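Local coordinates for protein rhizobiales Sp. Pch2 (Marine metagenome, PDB 6PB3) that acts as a Trip13-like AAA+ ATPase remodeller of HORMA domain proteins, regulating bacterial cGAS-like enzymes in bacteriophage immunity, at the interface of chains A and B. Sequence-based numbering; all coordinates share one arbitrary frame. Chains: chain A/B, Rhizobiales Sp. Pch2.

Contact 1: the interface of chains A and B. Residues chain A 60, 62-63, 65-67; chain B 238, 240-242, 280, 289.
B:Gln240 NE2, a side-chain amide, donates to the backbone O of A:Ala62 at 3.1 Å. The bond is fairly straight at the hydrogen (158°), and the acceptor lies close to the amide plane of the glutamine, but the donor stands above the carbonyl plane rather than on a lone pair.

The imidazole of A:His60 fits between B:Thr242 and B:Ile289. A:His60 CD2 lies 3.5 Å from CA of B:Thr242, whose methyl CG2 stands over one ring face near the rim. At the ring edge, in plane, is the backbone N of B:Ile289, and A:His60 CE1 packs 3.7 Å from B:Ile289 CB. A:Leu66 and B:Ile289 meet tip to tip, CD1 to CD1 at 3.6 Å, while A:Leu66 CD1 also passes B:Val280 CG2 at 3.8 Å, the two side chains running in opposite directions. At the root of the leucine, B:Thr238 O sits 3.4 Å from A:Leu66 CA.

Torsions position these groups: A:Leu66 has CG anti to its backbone N (chi1 169°), B:Thr242 has CG2 anti to its carbonyl carbon, and B:Gln240 bends at chi2 (-83°).

The patch is part of a subunit interface in the six-copy assembly, probably the ring contact of this AAA+ family. Chain A supplies the loop between helices 49-59 and 68-71; chain B supplies the end of helix 228-239, the loop after it, helix 268-283 and the loop preceding helix 291-300.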
# COMPACT_ATOMS: atom_id res chain seq x y z
N HIS A 60 -47.49 -17.54 -8.14
CA HIS A 60 -47.40 -16.35 -8.99
C HIS A 60 -47.39 -16.75 -10.46
O HIS A 60 -46.38 -16.60 -11.15
CB HIS A 60 -46.15 -15.54 -8.65
CG HIS A 60 -46.08 -15.11 -7.21
ND1 HIS A 60 -45.15 -15.61 -6.33
CD2 HIS A 60 -46.83 -14.22 -6.51
CE1 HIS A 60 -45.33 -15.05 -5.14
NE2 HIS A 60 -46.34 -14.21 -5.23
N ALA A 62 -48.73 -15.43 -13.15
CA ALA A 62 -48.47 -14.34 -14.08
C ALA A 62 -47.03 -13.83 -14.05
O ALA A 62 -46.70 -12.90 -14.80
CB ALA A 62 -49.43 -13.18 -13.82
N ALA A 63 -46.16 -14.39 -13.20
CA ALA A 63 -44.79 -13.91 -13.11
C ALA A 63 -43.97 -14.40 -14.30
O ALA A 63 -43.84 -15.61 -14.51
CB ALA A 63 -44.15 -14.35 -11.80
N ALA A 65 -40.58 -13.03 -15.36
CA ALA A 65 -39.14 -13.09 -15.13
C ALA A 65 -38.79 -13.40 -13.69
O ALA A 65 -37.62 -13.31 -13.31
CB ALA A 65 -38.48 -11.78 -15.56
N LEU A 66 -39.78 -13.78 -12.86
CA LEU A 66 -39.52 -13.98 -11.44
C LEU A 66 -38.47 -15.06 -11.21
O LEU A 66 -37.52 -14.87 -10.44
CB LEU A 66 -40.82 -14.35 -10.72
CG LEU A 66 -40.68 -14.84 -9.27
CD1 LEU A 66 -39.99 -13.80 -8.41
CD2 LEU A 66 -42.06 -15.18 -8.71
N VAL A 67 -38.63 -16.21 -11.86
CA VAL A 67 -37.69 -17.32 -11.70
C VAL A 67 -36.86 -17.56 -12.95
O VAL A 67 -35.89 -18.34 -12.88
CB VAL A 67 -38.42 -18.62 -11.30
CG1 VAL A 67 -39.12 -18.43 -9.97
CG2 VAL A 67 -39.40 -19.01 -12.38
N THR B 238 -38.26 -8.01 -12.14
CA THR B 238 -38.22 -9.29 -11.44
C THR B 238 -39.51 -9.54 -10.66
O THR B 238 -40.01 -10.67 -10.63
CB THR B 238 -37.01 -9.36 -10.51
OG1 THR B 238 -35.81 -9.15 -11.28
CG2 THR B 238 -36.93 -10.70 -9.84
N GLN B 240 -42.53 -8.47 -11.15
CA GLN B 240 -43.78 -8.28 -11.87
C GLN B 240 -44.67 -9.51 -11.72
O GLN B 240 -44.20 -10.64 -11.79
CB GLN B 240 -43.49 -7.98 -13.35
CG GLN B 240 -44.70 -8.04 -14.28
CD GLN B 240 -45.02 -9.45 -14.74
OE1 GLN B 240 -44.14 -10.19 -15.18
NE2 GLN B 240 -46.29 -9.83 -14.61
N GLY B 241 -45.96 -9.27 -11.52
CA GLY B 241 -46.88 -10.37 -11.35
C GLY B 241 -46.87 -11.00 -9.98
O GLY B 241 -47.53 -12.03 -9.79
N THR B 242 -46.13 -10.44 -9.03
CA THR B 242 -46.15 -10.93 -7.66
C THR B 242 -47.05 -10.10 -6.76
O THR B 242 -47.22 -10.44 -5.59
CB THR B 242 -44.74 -10.95 -7.07
OG1 THR B 242 -44.25 -9.61 -6.97
CG2 THR B 242 -43.80 -11.78 -7.93
N VAL B 280 -36.58 -14.64 -3.47
CA VAL B 280 -37.33 -15.77 -4.02
C VAL B 280 -37.25 -16.97 -3.09
O VAL B 280 -38.27 -17.57 -2.72
CB VAL B 280 -36.81 -16.12 -5.42
CG1 VAL B 280 -37.53 -17.36 -5.94
CG2 VAL B 280 -36.99 -14.94 -6.36
N ILE B 289 -44.54 -14.57 -2.12
CA ILE B 289 -43.55 -13.53 -1.84
C ILE B 289 -44.13 -12.52 -0.86
O ILE B 289 -45.26 -12.05 -1.02
CB ILE B 289 -43.10 -12.89 -3.16
CG1 ILE B 289 -42.06 -13.79 -3.84
CG2 ILE B 289 -42.50 -11.51 -2.92
CD1 ILE B 289 -41.88 -13.52 -5.29

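Contact 2: the interface of chains A and B. Residues chain A 41, 51-52, 55, 59-60; chain B 280-289.
A:Trp55 has CG anti to its backbone N (chi1 166°) and its indole turned by chi2 of 86°, which carries the ring from helix 49-59 onto the B:Tyr284 to B:Ile289 loop. A:Lys41 starts with CG anti to its carbonyl carbon and then runs extended, so its ammonium reaches the C-terminal end of helix 268-283.

There A:Lys41 NZ donates to B:Leu281 O at 2.9 Å, in the carbonyl plane, and to B:Tyr284 O at 3.1 Å, nearly along the C=O axis (177°). The carbonyls of B:Leu281, in the last turn of the helix, and B:Tyr284, just beyond it, would favour a positive charge here. A:Trp55 NE1 donates to B:Thr287 O at 2.8 Å; the oxygen lies in the ring plane, although the donor stands above the carbonyl plane.

One face of the A:Trp55 indole takes CA of B:Tyr284, 3.9 Å from the five-membered ring's centroid, as a CH-pi contact, and A:His59 CB backs the opposite face. B:Pro285, joined to B:Tyr284 by a cis peptide bond, sets CB over the centre of the tyrosine ring, and B:Tyr284 CD1 meets A:Leu52 CD1 at 3.6 Å. A:His59 CD2 lies 3.7 Å from B:Ser288 CA.

The patch joins neighbouring subunits and is likely to stabilise the hexamer expected of this ATPase family.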
# COMPACT_ATOMS: atom_id res chain seq x y z
N LYS A 41 -31.89 -24.16 0.13
CA LYS A 41 -32.94 -24.04 -0.88
C LYS A 41 -32.34 -23.83 -2.28
O LYS A 41 -32.88 -24.34 -3.27
CB LYS A 41 -33.89 -22.91 -0.50
CG LYS A 41 -34.75 -23.20 0.75
CD LYS A 41 -35.44 -21.92 1.22
CE LYS A 41 -36.56 -22.19 2.24
NZ LYS A 41 -37.25 -20.89 2.57
N GLY A 51 -39.04 -27.91 -9.12
CA GLY A 51 -39.71 -27.51 -7.90
C GLY A 51 -39.88 -26.01 -7.80
O GLY A 51 -40.86 -25.53 -7.22
N LEU A 52 -38.93 -25.24 -8.34
CA LEU A 52 -39.08 -23.78 -8.35
C LEU A 52 -40.14 -23.36 -9.36
O LEU A 52 -40.96 -22.47 -9.08
CB LEU A 52 -37.75 -23.10 -8.66
CG LEU A 52 -37.76 -21.57 -8.64
CD1 LEU A 52 -38.12 -21.06 -7.24
CD2 LEU A 52 -36.41 -21.01 -9.07
N TRP A 55 -43.53 -24.11 -7.81
CA TRP A 55 -43.85 -23.09 -6.82
C TRP A 55 -44.30 -21.79 -7.48
O TRP A 55 -45.29 -21.18 -7.05
CB TRP A 55 -42.66 -22.82 -5.90
CG TRP A 55 -42.84 -21.55 -5.12
CD1 TRP A 55 -43.49 -21.42 -3.93
CD2 TRP A 55 -42.40 -20.24 -5.48
NE1 TRP A 55 -43.47 -20.10 -3.52
CE2 TRP A 55 -42.81 -19.36 -4.46
CE3 TRP A 55 -41.69 -19.72 -6.57
CZ2 TRP A 55 -42.53 -17.99 -4.49
CZ3 TRP A 55 -41.42 -18.35 -6.60
CH2 TRP A 55 -41.84 -17.51 -5.57
N HIS A 59 -48.12 -20.07 -6.95
CA HIS A 59 -48.23 -18.84 -6.18
C HIS A 59 -48.22 -17.58 -7.03
O HIS A 59 -48.90 -16.61 -6.66
CB HIS A 59 -47.10 -18.76 -5.14
CG HIS A 59 -47.27 -19.70 -3.98
ND1 HIS A 59 -46.88 -21.02 -4.03
CD2 HIS A 59 -47.78 -19.50 -2.74
CE1 HIS A 59 -47.14 -21.59 -2.87
NE2 HIS A 59 -47.68 -20.70 -2.07
N HIS A 60 -47.49 -17.54 -8.14
CA HIS A 60 -47.40 -16.35 -8.99
C HIS A 60 -47.39 -16.75 -10.46
O HIS A 60 -46.38 -16.60 -11.15
CB HIS A 60 -46.15 -15.54 -8.65
CG HIS A 60 -46.08 -15.11 -7.21
ND1 HIS A 60 -45.15 -15.61 -6.33
CD2 HIS A 60 -46.83 -14.22 -6.51
CE1 HIS A 60 -45.33 -15.05 -5.14
NE2 HIS A 60 -46.34 -14.21 -5.23
N VAL B 280 -36.58 -14.64 -3.47
CA VAL B 280 -37.33 -15.77 -4.02
C VAL B 280 -37.25 -16.97 -3.09
O VAL B 280 -38.27 -17.57 -2.72
CB VAL B 280 -36.81 -16.12 -5.42
CG1 VAL B 280 -37.53 -17.36 -5.94
CG2 VAL B 280 -36.99 -14.94 -6.36
N LEU B 281 -36.03 -17.35 -2.69
CA LEU B 281 -35.87 -18.55 -1.87
C LEU B 281 -36.56 -18.39 -0.52
O LEU B 281 -36.98 -19.38 0.08
CB LEU B 281 -34.39 -18.85 -1.67
CG LEU B 281 -33.63 -19.18 -2.96
CD1 LEU B 281 -32.20 -19.55 -2.63
CD2 LEU B 281 -34.33 -20.31 -3.69
N ASP B 282 -36.69 -17.15 -0.04
CA ASP B 282 -37.36 -16.95 1.25
C ASP B 282 -38.81 -17.42 1.21
O ASP B 282 -39.33 -17.94 2.20
CB ASP B 282 -37.31 -15.49 1.66
CG ASP B 282 -38.07 -15.22 2.92
OD1 ASP B 282 -37.56 -15.58 4.00
OD2 ASP B 282 -39.19 -14.66 2.84
N ALA B 283 -39.48 -17.25 0.07
CA ALA B 283 -40.86 -17.70 -0.09
C ALA B 283 -40.94 -19.15 -0.54
O ALA B 283 -41.78 -19.90 -0.04
CB ALA B 283 -41.57 -16.81 -1.10
N TYR B 284 -40.07 -19.55 -1.46
CA TYR B 284 -40.03 -20.93 -1.94
C TYR B 284 -39.83 -21.89 -0.77
O TYR B 284 -39.06 -21.59 0.15
CB TYR B 284 -38.90 -21.07 -2.97
CG TYR B 284 -38.47 -22.49 -3.32
CD1 TYR B 284 -39.01 -23.15 -4.41
CD2 TYR B 284 -37.50 -23.15 -2.57
CE1 TYR B 284 -38.61 -24.44 -4.74
CE2 TYR B 284 -37.09 -24.44 -2.89
CZ TYR B 284 -37.65 -25.08 -3.98
OH TYR B 284 -37.26 -26.36 -4.30
N PRO B 285 -40.51 -23.05 -0.77
CA PRO B 285 -41.47 -23.46 -1.81
C PRO B 285 -42.94 -23.41 -1.39
O PRO B 285 -43.79 -23.79 -2.20
CB PRO B 285 -41.07 -24.90 -2.07
CG PRO B 285 -40.68 -25.40 -0.71
CD PRO B 285 -40.11 -24.20 0.05
N ASP B 286 -43.23 -22.97 -0.17
CA ASP B 286 -44.56 -23.13 0.41
C ASP B 286 -45.27 -21.81 0.67
O ASP B 286 -46.36 -21.82 1.24
CB ASP B 286 -44.46 -23.95 1.70
N THR B 287 -44.69 -20.68 0.27
CA THR B 287 -45.22 -19.38 0.66
C THR B 287 -45.13 -18.43 -0.52
O THR B 287 -44.25 -18.54 -1.37
CB THR B 287 -44.47 -18.83 1.89
OG1 THR B 287 -44.82 -19.61 3.04
CG2 THR B 287 -44.82 -17.38 2.17
N SER B 288 -46.07 -17.49 -0.59
CA SER B 288 -45.98 -16.45 -1.59
C SER B 288 -44.98 -15.38 -1.15
O SER B 288 -44.59 -15.29 0.01
CB SER B 288 -47.37 -15.84 -1.85
OG SER B 288 -48.16 -15.85 -0.67
N ILE B 289 -44.54 -14.57 -2.12
CA ILE B 289 -43.55 -13.53 -1.84
C ILE B 289 -44.13 -12.52 -0.86
O ILE B 289 -45.26 -12.05 -1.02
CB ILE B 289 -43.10 -12.89 -3.16
CG1 ILE B 289 -42.06 -13.79 -3.84
CG2 ILE B 289 -42.50 -11.51 -2.92
CD1 ILE B 289 -41.88 -13.52 -5.29

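Contact 3: the interface of chains A and B. Residues chain A 73, 214, 217-220; chain B 269, 272-274, 277-278, 281.
In this AAA+ ATPase, the end of helix 211-214, the loop after it and strand 219-223 of chain A face helix 268-283 of chain B, probably part of the helical lid typical of AAA+ proteins. B:Gln273 carries the contact. With CG anti to its carbonyl carbon (chi1 -62°) and the chain extended beyond, it places NE2 between backbone oxygens. B:Gln273 NE2 bonds to A:Arg214 O at 2.9 Å and to A:Ala217 O, also at 2.9 Å and nearly straight (173° at the hydrogen). Both oxygens lie almost in the glutamine amide plane, and the A:Ala217 bond falls on a carbonyl lone pair, so the pair fixes the rotation of the amide.

From the second shell, B:Ser269 OG donates to B:Gln273 OE1 at 2.6 Å, from above the amide's C=O plane. The backbone of the same glutamine is used too: A:Ile220 N donates to B:Gln273 O at 2.9 Å.

Around these bonds the side chains pack through carbon contacts and the A:Glu219 carboxylate. A:Ile220 crosses B:Gln273 obliquely and sets CB 3.9 Å from CG of B:Arg274. The extended A:Glu219 slides past B:Pro277 in the opposite direction, CD lying 3.9 Å from its CB, and ends tip to tip with B:Leu281, where A:Glu219 OE1 is 3.5 Å from the methyl CD1.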
# COMPACT_ATOMS: atom_id res chain seq x y z
N ARG A 73 -29.20 -20.22 -14.09
CA ARG A 73 -27.86 -19.90 -13.63
C ARG A 73 -26.97 -21.15 -13.61
O ARG A 73 -27.43 -22.23 -13.26
CB ARG A 73 -27.89 -19.32 -12.23
CG ARG A 73 -28.83 -18.17 -12.03
CD ARG A 73 -28.50 -17.00 -12.95
NE ARG A 73 -27.07 -16.73 -13.13
CZ ARG A 73 -26.30 -16.12 -12.23
NH1 ARG A 73 -26.80 -15.74 -11.06
NH2 ARG A 73 -25.02 -15.89 -12.50
N ARG A 214 -16.64 -15.69 -10.41
CA ARG A 214 -17.63 -14.94 -9.65
C ARG A 214 -18.91 -14.74 -10.44
O ARG A 214 -20.01 -14.92 -9.91
CB ARG A 214 -17.04 -13.58 -9.25
CG ARG A 214 -17.41 -13.16 -7.86
CD ARG A 214 -16.93 -11.78 -7.56
NE ARG A 214 -15.52 -11.59 -7.90
CZ ARG A 214 -14.89 -10.43 -7.75
NH1 ARG A 214 -15.57 -9.40 -7.26
NH2 ARG A 214 -13.61 -10.30 -8.08
N ALA A 217 -21.59 -17.57 -10.40
CA ALA A 217 -22.31 -17.98 -9.20
C ALA A 217 -23.81 -17.76 -9.39
O ALA A 217 -24.25 -16.66 -9.77
CB ALA A 217 -21.81 -17.21 -7.98
N ALA A 218 -24.59 -18.81 -9.16
CA ALA A 218 -26.03 -18.66 -9.11
C ALA A 218 -26.42 -17.85 -7.90
O ALA A 218 -27.35 -17.04 -7.96
CB ALA A 218 -26.71 -20.02 -9.08
N GLU A 219 -25.72 -18.06 -6.79
CA GLU A 219 -25.95 -17.24 -5.62
C GLU A 219 -24.65 -17.06 -4.88
O GLU A 219 -23.83 -17.98 -4.81
CB GLU A 219 -27.01 -17.86 -4.68
CG GLU A 219 -27.40 -16.92 -3.54
CD GLU A 219 -28.42 -17.50 -2.60
OE1 GLU A 219 -28.78 -18.68 -2.74
OE2 GLU A 219 -28.85 -16.77 -1.69
N ILE A 220 -24.46 -15.86 -4.33
CA ILE A 220 -23.39 -15.55 -3.40
C ILE A 220 -24.03 -15.32 -2.05
O ILE A 220 -24.96 -14.50 -1.93
CB ILE A 220 -22.60 -14.32 -3.86
CG1 ILE A 220 -22.05 -14.52 -5.30
CG2 ILE A 220 -21.49 -14.01 -2.84
CD1 ILE A 220 -21.35 -13.26 -5.89
N SER B 269 -24.30 -7.05 -9.33
CA SER B 269 -24.12 -8.36 -8.72
C SER B 269 -24.89 -8.50 -7.42
O SER B 269 -25.55 -9.52 -7.18
CB SER B 269 -22.64 -8.62 -8.48
OG SER B 269 -22.47 -9.91 -7.93
N THR B 272 -28.48 -9.19 -8.45
CA THR B 272 -28.85 -10.37 -9.22
C THR B 272 -28.36 -11.66 -8.58
O THR B 272 -29.04 -12.68 -8.68
CB THR B 272 -28.32 -10.28 -10.66
OG1 THR B 272 -26.88 -10.15 -10.66
CG2 THR B 272 -28.92 -9.08 -11.41
N GLN B 273 -27.20 -11.63 -7.92
CA GLN B 273 -26.62 -12.84 -7.33
C GLN B 273 -26.83 -12.97 -5.83
O GLN B 273 -26.54 -14.03 -5.26
CB GLN B 273 -25.12 -12.91 -7.65
CG GLN B 273 -24.81 -12.99 -9.18
CD GLN B 273 -23.31 -13.01 -9.44
OE1 GLN B 273 -22.66 -11.98 -9.44
NE2 GLN B 273 -22.76 -14.20 -9.62
N ARG B 274 -27.31 -11.92 -5.15
CA ARG B 274 -27.59 -12.03 -3.72
C ARG B 274 -29.04 -11.70 -3.40
O ARG B 274 -29.77 -12.57 -2.92
CB ARG B 274 -26.65 -11.13 -2.90
CG ARG B 274 -25.15 -11.42 -3.13
CD ARG B 274 -24.24 -10.34 -2.52
NE ARG B 274 -24.36 -10.25 -1.06
CZ ARG B 274 -24.11 -9.15 -0.36
NH1 ARG B 274 -23.74 -8.03 -0.99
NH2 ARG B 274 -24.24 -9.16 0.96
N PRO B 277 -32.09 -13.83 -5.50
CA PRO B 277 -32.25 -15.19 -4.99
C PRO B 277 -32.79 -15.24 -3.57
O PRO B 277 -33.68 -16.05 -3.29
CB PRO B 277 -30.82 -15.77 -5.07
CG PRO B 277 -30.14 -15.03 -6.10
CD PRO B 277 -30.72 -13.61 -6.02
N SER B 278 -32.28 -14.38 -2.67
CA SER B 278 -32.71 -14.42 -1.28
C SER B 278 -34.20 -14.14 -1.16
O SER B 278 -34.89 -14.73 -0.33
CB SER B 278 -31.93 -13.41 -0.44
OG SER B 278 -30.53 -13.68 -0.45
N LEU B 281 -36.03 -17.35 -2.69
CA LEU B 281 -35.87 -18.55 -1.87
C LEU B 281 -36.56 -18.39 -0.52
O LEU B 281 -36.98 -19.38 0.08
CB LEU B 281 -34.39 -18.85 -1.67
CG LEU B 281 -33.63 -19.18 -2.96
CD1 LEU B 281 -32.20 -19.55 -2.63
CD2 LEU B 281 -34.33 -20.31 -3.69

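Contact 1 and contact 2 adjoin, the centres of their C-alpha atoms about 10 Å apart, and share A:His60, B:Val280 and B:Ile289. Contact 3 lies about 16 Å from each, and meets contact 2 at B:Leu281. Helix 268-283 of chain B enters all three, making them one continuous interface, met by separate regions of chain A: the loop at 60-67, helices 33-47 and 49-59, A:Arg73, the end of helix 211-214 with the loop after it, and strand 219-223. The interface is not an exact two-fold, which suits head-to-tail repetition in the six-copy assembly; that helix might also couple neighbouring subunits, though the structure alone does not show it.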